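Local coordinates for protein STU0660 (Streptococcus thermophilus, PDB 3ZTH) that probably binds DNA as a large, tetrameric Csn2-type protein of a CRISPR-Cas system and takes part in CRISPR-mediated bacterial immunity, at residues V175-K180 / G208-E213. Numbering follows the deposited sequence.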
loop_
_atom_site.group_PDB
_atom_site.type_symbol
_atom_site.label_atom_id
_atom_site.label_comp_id
_atom_site.label_asym_id
_atom_site.label_seq_id
_atom_site.Cartn_x
_atom_site.Cartn_y
_atom_site.Cartn_z
ATOM N N VAL A 175 -26.651 17.358 16.077
ATOM C CA VAL A 175 -26.794 17.353 17.521
ATOM C C VAL A 175 -26.425 18.765 17.943
ATOM O O VAL A 175 -25.473 19.341 17.423
ATOM C CB VAL A 175 -25.813 16.353 18.180
ATOM C CG1 VAL A 175 -25.753 16.576 19.682
ATOM C CG2 VAL A 175 -26.246 14.925 17.885
ATOM N N SER A 176 -27.198 19.331 18.861
ATOM C CA SER A 176 -26.955 20.675 19.366
ATOM C C SER A 176 -25.493 20.840 19.814
ATOM O O SER A 176 -24.945 19.985 20.519
ATOM C CB SER A 176 -27.909 20.941 20.529
ATOM O OG SER A 176 -27.374 21.903 21.412
ATOM N N ASN A 177 -24.862 21.939 19.414
ATOM C CA ASN A 177 -23.465 22.154 19.772
ATOM C C ASN A 177 -23.176 21.979 21.261
ATOM O O ASN A 177 -22.207 21.313 21.623
ATOM C CB ASN A 177 -22.992 23.531 19.283
ATOM C CG ASN A 177 -22.795 23.573 17.774
ATOM O OD1 ASN A 177 -22.905 22.552 17.104
ATOM N ND2 ASN A 177 -22.497 24.748 17.238
ATOM N N ILE A 178 -24.010 22.559 22.124
ATOM C CA ILE A 178 -23.800 22.426 23.564
ATOM C C ILE A 178 -23.909 20.947 23.952
ATOM O O ILE A 178 -23.184 20.479 24.829
ATOM C CB ILE A 178 -24.819 23.291 24.376
ATOM C CG1 ILE A 178 -24.506 23.237 25.873
ATOM C CG2 ILE A 178 -26.227 22.794 24.155
ATOM C CD1 ILE A 178 -23.095 23.640 26.237
ATOM N N ASP A 179 -24.794 20.201 23.287
ATOM C CA ASP A 179 -24.931 18.773 23.586
ATOM C C ASP A 179 -23.681 18.020 23.166
ATOM O O ASP A 179 -23.278 17.057 23.829
ATOM C CB ASP A 179 -26.133 18.149 22.874
ATOM C CG ASP A 179 -27.461 18.597 23.457
ATOM O OD1 ASP A 179 -27.610 18.599 24.700
ATOM O OD2 ASP A 179 -28.365 18.934 22.664
ATOM N N LYS A 180 -23.078 18.447 22.055
ATOM C CA LYS A 180 -21.861 17.810 21.564
ATOM C C LYS A 180 -20.793 17.854 22.654
ATOM O O LYS A 180 -20.140 16.845 22.961
ATOM C CB LYS A 180 -21.334 18.528 20.323
ATOM C CG LYS A 180 -22.025 18.166 19.022
ATOM C CD LYS A 180 -21.215 18.720 17.847
ATOM C CE LYS A 180 -21.897 19.883 17.139
ATOM N NZ LYS A 180 -22.897 19.430 16.139
ATOM N N GLY A 208 -17.166 30.600 19.120
ATOM C CA GLY A 208 -17.961 31.099 18.021
ATOM C C GLY A 208 -19.150 30.243 17.657
ATOM O O GLY A 208 -20.077 30.728 17.013
ATOM N N PHE A 209 -19.142 28.982 18.081
ATOM C CA PHE A 209 -20.222 28.068 17.734
ATOM C C PHE A 209 -21.376 27.951 18.725
ATOM O O PHE A 209 -22.367 27.288 18.439
ATOM C CB PHE A 209 -19.646 26.681 17.445
ATOM C CG PHE A 209 -18.448 26.703 16.531
ATOM C CD1 PHE A 209 -18.294 27.718 15.581
ATOM C CD2 PHE A 209 -17.486 25.689 16.597
ATOM C CE1 PHE A 209 -17.202 27.723 14.708
ATOM C CE2 PHE A 209 -16.388 25.680 15.730
ATOM C CZ PHE A 209 -16.244 26.700 14.781
ATOM N N ILE A 210 -21.261 28.583 19.885
ATOM C CA ILE A 210 -22.346 28.533 20.854
ATOM C C ILE A 210 -22.536 29.885 21.507
ATOM O O ILE A 210 -21.610 30.690 21.562
ATOM C CB ILE A 210 -22.104 27.472 21.951
ATOM C CG1 ILE A 210 -20.832 27.785 22.733
ATOM C CG2 ILE A 210 -21.983 26.094 21.315
ATOM C CD1 ILE A 210 -20.577 26.784 23.839
ATOM N N SER A 211 -23.747 30.133 21.993
ATOM C CA SER A 211 -24.080 31.396 22.642
ATOM C C SER A 211 -23.317 31.573 23.947
ATOM O O SER A 211 -22.697 30.636 24.453
ATOM C CB SER A 211 -25.580 31.457 22.940
ATOM O OG SER A 211 -25.936 30.542 23.969
ATOM N N GLU A 212 -23.366 32.780 24.492
ATOM C CA GLU A 212 -22.696 33.045 25.755
ATOM C C GLU A 212 -23.371 32.230 26.863
ATOM O O GLU A 212 -22.714 31.776 27.792
ATOM C CB GLU A 212 -22.738 34.547 26.072
ATOM C CG GLU A 212 -21.614 35.346 25.408
ATOM C CD GLU A 212 -21.833 36.850 25.460
ATOM O OE1 GLU A 212 -22.232 37.367 26.529
ATOM O OE2 GLU A 212 -21.593 37.518 24.429
ATOM N N GLU A 213 -24.682 32.032 26.752
ATOM C CA GLU A 213 -25.418 31.260 27.750
ATOM C C GLU A 213 -25.001 29.787 27.751
ATOM O O GLU A 213 -24.781 29.196 28.813
ATOM C CB GLU A 213 -26.922 31.343 27.498
ATOM C CG GLU A 213 -27.545 32.709 27.721
ATOM C CD GLU A 213 -26.997 33.772 26.783
ATOM O OE1 GLU A 213 -26.820 33.476 25.576
ATOM O OE2 GLU A 213 -26.756 34.908 27.258
#
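The side-chain amide of Asn177, in the first turn of helix 177-192, gives an N-H to the backbone carbonyl of Phe209, with ND2 2.8 Å from O. The hydrogen bond is nearly straight at the proton, 164°, and the oxygen lies almost in the amide plane; seen from the acceptor, the donor stands 33° off the carbonyl plane. The torsion of Asn177 (chi1 -73°) sets CG anti to its carbonyl carbon and turns the amide toward the loop that leads into helix 212-228. ND2 also passes 3.5 Å from CB of Phe209, while the ring leads away, to meet Phe83 and, on the second subunit, Tyr32.

Next to this polar link lies an apolar one. The branch methyl CG2 of Ile210 packs on CB of Asn177 at 3.4 Å and comes within 4.2 Å of the backbone N of Ile178. Ile178 continues the packing beyond the loop, touching Ser214 and Phe218 of helix 212-228. At each helix start a serine, Ser176 or Ser211, occupies the N-cap position; Ser211 OG caps N of Ser214.

The second subunit abuts this loop: Ile210 O accepts hydrogen bonds from Tyr243 OH and from Asn28 ND2 of that subunit. Glu212, a magnesium ligand of this protein, binds none in this chain; a magnesium ion lies about 9 Å from the Ile210 side chain. Asn177 thus ties the start of helix 177-192 to the loop before helix 212-228 in this P-loop-clan domain: its amide gives Phe209 O a donor, its CB packs on Ile210, and both probably help fix the loop.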